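Long-range contacts in ABC transporter substrate-binding protein (Vibrio cholerae, PDB 3LKV), which probably serves as the substrate-binding component of an ABC transporter, and holds a phenylalanine molecule between its two lobes: residues V140-E151 / K193-T204; S274-A282 / V294-K302. All coordinates share one frame; numbering follows the deposited sequence.

Interaction 1. Residues V140-E151 / K193-T204. With ZN (zinc ion), chain E; PHE (phenylalanine), chain B.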
loop_
_atom_site.group_PDB
_atom_site.type_symbol
_atom_site.label_atom_id
_atom_site.label_comp_id
_atom_site.label_asym_id
_atom_site.label_seq_id
_atom_site.Cartn_x
_atom_site.Cartn_y
_atom_site.Cartn_z
ATOM N N VAL A 140 -9.435 44.432 2.641
ATOM C CA VAL A 140 -8.975 43.746 3.861
ATOM C C VAL A 140 -8.283 44.728 4.775
ATOM O O VAL A 140 -7.413 45.453 4.345
ATOM C CB VAL A 140 -8.001 42.579 3.549
ATOM C CG1 VAL A 140 -7.424 41.987 4.851
ATOM C CG2 VAL A 140 -8.736 41.526 2.816
ATOM N N LYS A 141 -8.718 44.767 6.027
ATOM C CA LYS A 141 -8.023 45.500 7.082
ATOM C C LYS A 141 -7.430 44.552 8.116
ATOM O O LYS A 141 -6.535 44.915 8.848
ATOM C CB LYS A 141 -8.972 46.484 7.787
ATOM C CG LYS A 141 -9.672 47.464 6.827
ATOM C CD LYS A 141 -8.635 48.301 5.984
ATOM C CE LYS A 141 -9.106 49.779 5.669
ATOM N NZ LYS A 141 -10.376 49.814 4.877
ATOM N N SER A 142 -7.906 43.315 8.111
ATOM C CA SER A 142 -7.721 42.403 9.185
ATOM C C SER A 142 -7.495 40.963 8.690
ATOM O O SER A 142 -8.302 40.441 7.894
ATOM C CB SER A 142 -9.030 42.432 9.957
ATOM O OG SER A 142 -8.729 42.177 11.266
ATOM N N ILE A 143 -6.442 40.309 9.168
ATOM C CA ILE A 143 -6.207 38.894 8.840
ATOM C C ILE A 143 -6.211 38.105 10.115
ATOM O O ILE A 143 -5.460 38.412 11.060
ATOM C CB ILE A 143 -4.901 38.694 8.074
ATOM C CG1 ILE A 143 -4.985 39.354 6.706
ATOM C CG2 ILE A 143 -4.576 37.188 7.881
ATOM C CD1 ILE A 143 -3.652 39.274 5.895
ATOM N N GLY A 144 -7.065 37.098 10.144
ATOM C CA GLY A 144 -7.170 36.187 11.279
ATOM C C GLY A 144 -6.266 34.995 11.042
ATOM O O GLY A 144 -6.075 34.570 9.882
ATOM N N VAL A 145 -5.687 34.462 12.113
ATOM C CA VAL A 145 -4.840 33.290 11.955
ATOM C C VAL A 145 -4.875 32.475 13.201
ATOM O O VAL A 145 -4.889 33.016 14.298
ATOM C CB VAL A 145 -3.377 33.664 11.528
ATOM C CG1 VAL A 145 -2.754 34.605 12.477
ATOM C CG2 VAL A 145 -2.490 32.392 11.375
ATOM N N VAL A 146 -4.984 31.168 13.032
ATOM C CA VAL A 146 -4.949 30.230 14.136
ATOM C C VAL A 146 -3.681 29.396 13.946
ATOM O O VAL A 146 -3.376 28.977 12.861
ATOM C CB VAL A 146 -6.168 29.294 14.083
ATOM C CG1 VAL A 146 -6.082 28.215 15.202
ATOM C CG2 VAL A 146 -7.486 30.135 14.219
ATOM N N TYR A 147 -2.972 29.127 15.015
ATOM C CA TYR A 147 -1.754 28.350 14.909
ATOM C C TYR A 147 -1.430 27.666 16.215
ATOM O O TYR A 147 -2.015 27.956 17.249
ATOM C CB TYR A 147 -0.598 29.243 14.471
ATOM C CG TYR A 147 -0.078 30.124 15.539
ATOM C CD1 TYR A 147 1.001 29.730 16.327
ATOM C CD2 TYR A 147 -0.613 31.375 15.759
ATOM C CE1 TYR A 147 1.510 30.570 17.309
ATOM C CE2 TYR A 147 -0.116 32.209 16.747
ATOM C CZ TYR A 147 0.932 31.804 17.514
ATOM O OH TYR A 147 1.432 32.636 18.478
ATOM N N ASN A 148 -0.528 26.709 16.123
ATOM C CA ASN A 148 -0.110 25.891 17.266
ATOM C C ASN A 148 1.309 26.286 17.656
ATOM O O ASN A 148 2.256 26.045 16.917
ATOM C CB ASN A 148 -0.178 24.389 16.958
ATOM C CG ASN A 148 0.199 23.510 18.182
ATOM O OD1 ASN A 148 0.755 23.988 19.179
ATOM N ND2 ASN A 148 -0.174 22.256 18.120
ATOM N N PRO A 149 1.453 26.921 18.831
ATOM C CA PRO A 149 2.744 27.429 19.212
ATOM C C PRO A 149 3.710 26.311 19.568
ATOM O O PRO A 149 4.881 26.580 19.603
ATOM C CB PRO A 149 2.447 28.325 20.415
ATOM C CG PRO A 149 1.243 27.773 21.010
ATOM C CD PRO A 149 0.429 27.221 19.840
ATOM N N GLY A 150 3.239 25.080 19.732
ATOM C CA GLY A 150 4.109 23.890 19.872
ATOM C C GLY A 150 4.744 23.427 18.568
ATOM O O GLY A 150 5.604 22.579 18.593
ATOM N N GLU A 151 4.347 23.993 17.421
ATOM C CA GLU A 151 4.944 23.620 16.153
ATOM C C GLU A 151 5.919 24.678 15.643
ATOM O O GLU A 151 5.511 25.766 15.223
ATOM C CB GLU A 151 3.856 23.422 15.107
ATOM C CG GLU A 151 2.995 22.172 15.260
ATOM C CD GLU A 151 2.039 21.966 14.042
ATOM O OE1 GLU A 151 2.422 22.126 12.841
ATOM O OE2 GLU A 151 0.891 21.590 14.318
ATOM N N LYS A 193 -13.874 39.191 13.923
ATOM C CA LYS A 193 -12.904 40.302 13.917
ATOM C C LYS A 193 -11.964 40.225 12.704
ATOM O O LYS A 193 -11.077 41.052 12.573
ATOM C CB LYS A 193 -12.026 40.281 15.191
ATOM C CG LYS A 193 -12.757 40.355 16.574
ATOM C CD LYS A 193 -12.109 39.358 17.568
ATOM C CE LYS A 193 -12.065 39.853 19.020
ATOM N NZ LYS A 193 -13.382 39.944 19.706
ATOM N N SER A 194 -12.155 39.272 11.797
ATOM C CA SER A 194 -11.227 39.116 10.692
ATOM C C SER A 194 -11.919 39.303 9.381
ATOM O O SER A 194 -13.027 38.883 9.234
ATOM C CB SER A 194 -10.613 37.728 10.741
ATOM O OG SER A 194 -9.991 37.533 11.988
ATOM N N ASP A 195 -11.277 39.921 8.412
ATOM C CA ASP A 195 -11.868 39.960 7.071
ATOM C C ASP A 195 -11.590 38.689 6.334
ATOM O O ASP A 195 -12.305 38.365 5.406
ATOM C CB ASP A 195 -11.373 41.171 6.269
ATOM C CG ASP A 195 -11.764 42.505 6.929
ATOM O OD1 ASP A 195 -12.963 42.682 7.148
ATOM O OD2 ASP A 195 -10.884 43.342 7.254
ATOM N N VAL A 196 -10.557 37.952 6.739
ATOM C CA VAL A 196 -10.212 36.682 6.090
ATOM C C VAL A 196 -9.380 35.889 7.064
ATOM O O VAL A 196 -8.675 36.477 7.870
ATOM C CB VAL A 196 -9.443 36.913 4.773
ATOM C CG1 VAL A 196 -8.175 37.780 4.998
ATOM C CG2 VAL A 196 -9.119 35.595 4.079
ATOM N N ILE A 197 -9.486 34.570 7.034
ATOM C CA ILE A 197 -8.645 33.723 7.842
ATOM C C ILE A 197 -7.539 33.160 6.924
ATOM O O ILE A 197 -7.824 32.641 5.810
ATOM C CB ILE A 197 -9.410 32.551 8.406
ATOM C CG1 ILE A 197 -10.686 32.997 9.170
ATOM C CG2 ILE A 197 -8.494 31.720 9.248
ATOM C CD1 ILE A 197 -10.417 33.735 10.400
ATOM N N TYR A 198 -6.307 33.288 7.380
ATOM C CA TYR A 198 -5.174 32.714 6.712
ATOM C C TYR A 198 -4.937 31.353 7.317
ATOM O O TYR A 198 -4.530 31.228 8.458
ATOM C CB TYR A 198 -3.940 33.599 6.909
ATOM C CG TYR A 198 -2.642 33.067 6.286
ATOM C CD1 TYR A 198 -2.595 32.684 4.969
ATOM C CD2 TYR A 198 -1.467 33.000 7.017
ATOM C CE1 TYR A 198 -1.435 32.251 4.385
ATOM C CE2 TYR A 198 -0.261 32.560 6.427
ATOM C CZ TYR A 198 -0.254 32.184 5.111
ATOM O OH TYR A 198 0.890 31.712 4.515
ATOM N N ALA A 199 -5.206 30.315 6.541
ATOM C CA ALA A 199 -5.011 28.958 7.015
ATOM C C ALA A 199 -3.549 28.606 6.661
ATOM O O ALA A 199 -3.221 28.373 5.507
ATOM C CB ALA A 199 -6.020 27.985 6.333
ATOM N N LEU A 200 -2.668 28.621 7.639
ATOM C CA LEU A 200 -1.272 28.427 7.327
ATOM C C LEU A 200 -0.823 26.957 7.311
ATOM O O LEU A 200 -1.595 26.020 7.580
ATOM C CB LEU A 200 -0.378 29.303 8.216
ATOM C CG LEU A 200 -0.495 29.303 9.699
ATOM C CD1 LEU A 200 -0.443 27.941 10.085
ATOM C CD2 LEU A 200 0.636 30.085 10.335
ATOM N N ILE A 201 0.440 26.801 6.929
ATOM C CA ILE A 201 1.145 25.519 6.916
ATOM C C ILE A 201 1.462 25.105 8.349
ATOM O O ILE A 201 2.600 25.264 8.869
ATOM C CB ILE A 201 2.385 25.608 6.010
ATOM C CG1 ILE A 201 1.943 25.976 4.599
ATOM C CG2 ILE A 201 3.254 24.272 5.995
ATOM C CD1 ILE A 201 0.919 24.993 3.945
ATOM N N ASP A 202 0.431 24.555 8.964
ATOM C CA ASP A 202 0.492 24.072 10.328
ATOM C C ASP A 202 -0.278 22.758 10.328
ATOM O O ASP A 202 -1.385 22.714 9.823
ATOM C CB ASP A 202 -0.193 25.122 11.205
ATOM C CG ASP A 202 -0.463 24.688 12.634
ATOM O OD1 ASP A 202 -1.084 23.603 12.859
ATOM O OD2 ASP A 202 -0.092 25.506 13.560
ATOM N N ASN A 203 0.296 21.718 10.930
ATOM C CA ASN A 203 -0.312 20.383 10.963
ATOM C C ASN A 203 -1.598 20.263 11.776
ATOM O O ASN A 203 -2.491 19.506 11.435
ATOM C CB ASN A 203 0.735 19.379 11.495
ATOM C CG ASN A 203 1.951 19.297 10.580
ATOM O OD1 ASN A 203 1.838 18.792 9.438
ATOM N ND2 ASN A 203 3.098 19.826 11.037
ATOM N N THR A 204 -1.690 21.037 12.848
ATOM C CA THR A 204 -2.877 21.090 13.678
ATOM C C THR A 204 -4.015 21.729 12.917
ATOM O O THR A 204 -5.125 21.209 12.912
ATOM C CB THR A 204 -2.645 21.916 14.947
ATOM O OG1 THR A 204 -1.414 21.502 15.590
ATOM C CG2 THR A 204 -3.834 21.740 15.917
HETATM ZN ZN ZN E . -14.993 38.035 9.450
HETATM N N PHE B . 5.510 22.290 6.497
HETATM C CA PHE B . 4.755 21.633 7.638
HETATM C C PHE B . 5.765 21.283 8.764
HETATM O O PHE B . 6.876 21.890 8.754
HETATM C CB PHE B . 3.940 20.420 7.166
HETATM C CG PHE B . 2.654 20.803 6.439
HETATM C CD1 PHE B . 1.560 21.323 7.153
HETATM C CD2 PHE B . 2.541 20.674 5.072
HETATM C CE1 PHE B . 0.421 21.700 6.516
HETATM C CE2 PHE B . 1.398 21.038 4.426
HETATM C CZ PHE B . 0.327 21.560 5.120
HETATM O OXT PHE B . 5.526 20.472 9.687
HETATM O O HOH W 1 -4.621 29.419 10.557
HETATM O O HOH W 2 -16.565 39.837 10.093
HETATM O O HOH W 3 -15.550 38.554 7.264
#

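Interaction 2. Residues S274-A282 / V294-K302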
loop_
_atom_site.group_PDB
_atom_site.type_symbol
_atom_site.label_atom_id
_atom_site.label_comp_id
_atom_site.label_asym_id
_atom_site.label_seq_id
_atom_site.Cartn_x
_atom_site.Cartn_y
_atom_site.Cartn_z
ATOM N N SER A 274 4.381 27.700 -6.741
ATOM C CA SER A 274 3.163 27.306 -6.079
ATOM C C SER A 274 2.055 27.406 -7.109
ATOM O O SER A 274 2.165 28.186 -8.024
ATOM C CB SER A 274 2.913 28.239 -4.892
ATOM O OG SER A 274 4.082 28.384 -4.081
ATOM N N ASP A 275 0.988 26.623 -6.987
ATOM C CA ASP A 275 -0.121 26.754 -7.944
ATOM C C ASP A 275 -1.237 27.577 -7.321
ATOM O O ASP A 275 -1.672 27.311 -6.201
ATOM C CB ASP A 275 -0.660 25.392 -8.383
ATOM C CG ASP A 275 0.413 24.517 -9.032
ATOM O OD1 ASP A 275 1.004 24.980 -10.031
ATOM O OD2 ASP A 275 0.680 23.401 -8.519
ATOM N N LEU A 276 -1.681 28.586 -8.062
ATOM C CA LEU A 276 -2.825 29.392 -7.703
ATOM C C LEU A 276 -4.090 28.642 -8.027
ATOM O O LEU A 276 -4.355 28.356 -9.181
ATOM C CB LEU A 276 -2.773 30.712 -8.474
ATOM C CG LEU A 276 -3.905 31.719 -8.256
ATOM C CD1 LEU A 276 -4.258 31.839 -6.787
ATOM C CD2 LEU A 276 -3.550 33.144 -8.926
ATOM N N VAL A 277 -4.869 28.311 -7.009
ATOM C CA VAL A 277 -6.124 27.593 -7.180
ATOM C C VAL A 277 -7.244 28.425 -6.535
ATOM O O VAL A 277 -7.009 29.045 -5.505
ATOM C CB VAL A 277 -6.025 26.224 -6.522
ATOM C CG1 VAL A 277 -7.351 25.474 -6.618
ATOM C CG2 VAL A 277 -4.799 25.415 -7.119
ATOM N N ILE A 278 -8.426 28.473 -7.166
ATOM C CA ILE A 278 -9.585 29.277 -6.705
ATOM C C ILE A 278 -10.790 28.373 -6.511
ATOM O O ILE A 278 -11.074 27.541 -7.368
ATOM C CB ILE A 278 -10.025 30.362 -7.730
ATOM C CG1 ILE A 278 -8.890 31.316 -8.074
ATOM C CG2 ILE A 278 -11.227 31.154 -7.205
ATOM C CD1 ILE A 278 -8.090 31.798 -6.878
ATOM N N ASN A 279 -11.495 28.525 -5.394
ATOM C CA ASN A 279 -12.740 27.816 -5.189
ATOM C C ASN A 279 -13.934 28.750 -5.438
ATOM O O ASN A 279 -14.416 29.442 -4.532
ATOM C CB ASN A 279 -12.801 27.188 -3.813
ATOM C CG ASN A 279 -13.925 26.197 -3.699
ATOM O OD1 ASN A 279 -14.922 26.275 -4.435
ATOM N ND2 ASN A 279 -13.781 25.242 -2.795
ATOM N N LYS A 280 -14.426 28.724 -6.684
ATOM C CA LYS A 280 -15.505 29.657 -7.163
ATOM C C LYS A 280 -16.773 29.402 -6.404
ATOM O O LYS A 280 -17.416 30.332 -5.936
ATOM C CB LYS A 280 -15.801 29.462 -8.655
ATOM C CG LYS A 280 -14.980 30.285 -9.673
ATOM C CD LYS A 280 -14.991 29.543 -11.083
ATOM C CE LYS A 280 -15.385 30.441 -12.298
ATOM N NZ LYS A 280 -15.254 29.682 -13.608
ATOM N N THR A 281 -17.131 28.137 -6.271
ATOM C CA THR A 281 -18.307 27.780 -5.508
ATOM C C THR A 281 -18.233 28.386 -4.121
ATOM O O THR A 281 -19.046 29.241 -3.783
ATOM C CB THR A 281 -18.434 26.272 -5.393
ATOM O OG1 THR A 281 -18.030 25.709 -6.638
ATOM C CG2 THR A 281 -19.845 25.863 -5.047
ATOM N N ALA A 282 -17.237 27.989 -3.325
ATOM C CA ALA A 282 -17.123 28.521 -1.971
ATOM C C ALA A 282 -17.181 30.063 -1.947
ATOM O O ALA A 282 -17.751 30.612 -1.028
ATOM C CB ALA A 282 -15.830 28.025 -1.298
ATOM N N VAL A 294 -7.120 37.828 -11.308
ATOM C CA VAL A 294 -6.791 36.663 -10.510
ATOM C C VAL A 294 -7.366 35.414 -11.167
ATOM O O VAL A 294 -6.641 34.428 -11.331
ATOM C CB VAL A 294 -7.289 36.823 -9.046
ATOM C CG1 VAL A 294 -7.156 35.525 -8.293
ATOM C CG2 VAL A 294 -6.514 37.896 -8.364
ATOM N N LEU A 295 -8.647 35.451 -11.545
ATOM C CA LEU A 295 -9.304 34.298 -12.201
ATOM C C LEU A 295 -8.554 33.882 -13.485
ATOM O O LEU A 295 -8.505 32.692 -13.825
ATOM C CB LEU A 295 -10.773 34.604 -12.545
ATOM C CG LEU A 295 -11.851 34.537 -11.459
ATOM C CD1 LEU A 295 -13.197 35.097 -11.948
ATOM C CD2 LEU A 295 -12.021 33.094 -10.965
ATOM N N ALA A 296 -7.986 34.873 -14.178
ATOM C CA ALA A 296 -7.150 34.662 -15.382
ATOM C C ALA A 296 -5.862 33.871 -15.118
ATOM O O ALA A 296 -5.469 33.062 -15.962
ATOM C CB ALA A 296 -6.799 36.002 -16.041
ATOM N N ARG A 297 -5.210 34.114 -13.970
ATOM C CA ARG A 297 -3.988 33.384 -13.573
ATOM C C ARG A 297 -4.244 32.014 -12.925
ATOM O O ARG A 297 -3.302 31.310 -12.617
ATOM C CB ARG A 297 -3.154 34.221 -12.596
ATOM C CG ARG A 297 -2.597 35.515 -13.169
ATOM C CD ARG A 297 -1.336 36.021 -12.414
ATOM N NE ARG A 297 -1.484 36.043 -10.957
ATOM C CZ ARG A 297 -2.192 36.939 -10.271
ATOM N NH1 ARG A 297 -2.860 37.915 -10.882
ATOM N NH2 ARG A 297 -2.244 36.858 -8.955
ATOM N N ALA A 298 -5.503 31.636 -12.720
ATOM C CA ALA A 298 -5.826 30.446 -11.923
ATOM C C ALA A 298 -5.487 29.182 -12.672
ATOM O O ALA A 298 -6.202 28.825 -13.612
ATOM C CB ALA A 298 -7.289 30.421 -11.549
ATOM N N THR A 299 -4.418 28.495 -12.245
ATOM C CA THR A 299 -4.011 27.208 -12.859
ATOM C C THR A 299 -5.115 26.158 -12.675
ATOM O O THR A 299 -5.124 25.136 -13.344
ATOM C CB THR A 299 -2.607 26.627 -12.325
ATOM O OG1 THR A 299 -2.754 26.020 -11.031
ATOM C CG2 THR A 299 -1.498 27.691 -12.275
ATOM N N SER A 300 -6.042 26.409 -11.764
ATOM C CA SER A 300 -7.169 25.515 -11.594
ATOM C C SER A 300 -8.293 26.312 -10.966
ATOM O O SER A 300 -8.076 27.460 -10.552
ATOM C CB SER A 300 -6.772 24.309 -10.736
ATOM O OG SER A 300 -7.902 23.498 -10.447
ATOM N N THR A 301 -9.484 25.721 -10.891
ATOM C CA THR A 301 -10.656 26.561 -10.749
ATOM C C THR A 301 -11.935 25.995 -10.107
ATOM O O THR A 301 -13.005 26.592 -10.284
ATOM C CB THR A 301 -11.008 27.214 -12.140
ATOM O OG1 THR A 301 -11.592 28.510 -11.928
ATOM C CG2 THR A 301 -11.938 26.297 -13.015
ATOM N N LYS A 302 -11.858 24.922 -9.326
ATOM C CA LYS A 302 -13.095 24.404 -8.679
ATOM C C LYS A 302 -13.847 25.475 -7.828
ATOM O O LYS A 302 -15.065 25.694 -7.949
ATOM C CB LYS A 302 -12.802 23.135 -7.850
ATOM C CG LYS A 302 -11.733 23.279 -6.735
ATOM C CD LYS A 302 -10.987 21.944 -6.499
ATOM C CE LYS A 302 -9.991 21.599 -7.649
ATOM N NZ LYS A 302 -9.597 20.170 -7.662
#

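Interaction 1. Residues V140-E151 / K193-T204
Lys141 and Asp195 open a contact between two adjacent parallel strands, 142-147 and 196-199, in the Rossmann-like sheet of one lobe of a periplasmic-binding-protein fold. The backbone N of Lys141 gives a hydrogen bond to Asp195 OD2 on the anti side, tilted about 32° out of the carboxylate plane. One residue on, Ser142 OG donates to Lys193 O, in the carbonyl plane, at 2.9 Å; the neighbouring Ser194 O binds a zinc ion, completed by Ala191, Thr221 and two waters. Ile143 lies alongside Val196, while its CG2 reaches Tyr198 CB. At Gly144 two nearly straight bonds pin the strands, Gly144 N to Val196 O (2.9 Å) and Tyr198 N to Gly144 O (2.8 Å). The missing side chain lets Ser194 OG, bonded to Ile190 O, come within 3.2 Å of Gly144 CA. Val145 CG2 packs against Leu200 CD2. Farther along the strands separate, and a water bridges Val146 N and Tyr198 O.

Past the strand, Asn148 N donates to Asp202 OD2 on its syn side; OD1 of this N-cap aspartate accepts from Val205 N. Asn148 ND2 reaches Thr204 OG1 (2.9 Å) with the acceptor in its amide plane, and its OD1 closes an Asx turn onto Gly150 N. Extended beyond CG (chi2 -173°), Glu151 sets its carboxylate against the start of helix 203-207. Its OE1 takes Asn203 N and, from above the carboxylate plane, Asn203 ND2, which also holds the ligand's OXT; OE2 accepts Thr204 N at 3.0 Å and Thr204 OG1 at 2.6 Å.

Interaction 2. Residues S274-A282 / V294-K302
Leu276 to Asn279 run beside Ala298 to Lys302 with paired CA atoms 4.9 Å (Asn279 and Lys302) to 5.3 Å (Leu276 and Ala298) apart, yet the backbones are only loosely joined: Thr299 N makes a weak, bent bond to Leu276 O (3.1 Å, 122° at the hydrogen). Thr299 OG1 adds a second weak bond to the same oxygen and also sits 3.4 Å from Asp275 CB. With CG opposite the backbone N (chi1 179°), Leu276 brings CD2 to Arg297 CB at 3.8 Å and close to the arginine's NE and NH2, while NH2 itself forms a salt bridge with Glu135. Ile278 has three apolar partners: CG1 against Ala298 CB (3.9 Å), CD1 against Val294 CG1, the two side chains crossing at about a right angle, and CG2 near Leu295 CD2. The aliphatic part of Lys280 passes at a slant by Thr301, its CD 3.6 Å from Thr301 O. Nearby, Thr281 OG1 gives a weak bond to Lys302 O at 3.2 Å, beside the N-cap where Asn279 OD1 accepts from Ala282 N while Asn279 ND2 donates to Val231 O. The chain's last residues run alongside the outer edge of strand 275-278 and reach the start of helix 280-285. Strand 275-278 pairs antiparallel with strand 237-240 at the border of the sheet, and Leu132 of helix 126-136 packs on both Leu276 and Arg297.

Overall arrangement
Interactions 1 and 2 lie in the same lobe and reach the same mixed sheet, with centres 21 Å apart and nearest atoms about 9 Å apart. They follow one another along the chain: 140-151 and 193-204 pair before 274-282 meets 294-302. Interaction 1 joins two neighbouring parallel strands, whereas interaction 2 lies on the antiparallel edge strand 275-278; strands 223-225 and 237-240 come between them in the sheet. Helix 126-136 links the two regions, since His129 bonds Tyr198 while Leu132 and Glu135 reach interaction 2. Only interaction 1 extends to the bound phenylalanine; interaction 2 sets the C-terminal residues against the edge of the lobe, away from the ligand pocket and the zinc sites.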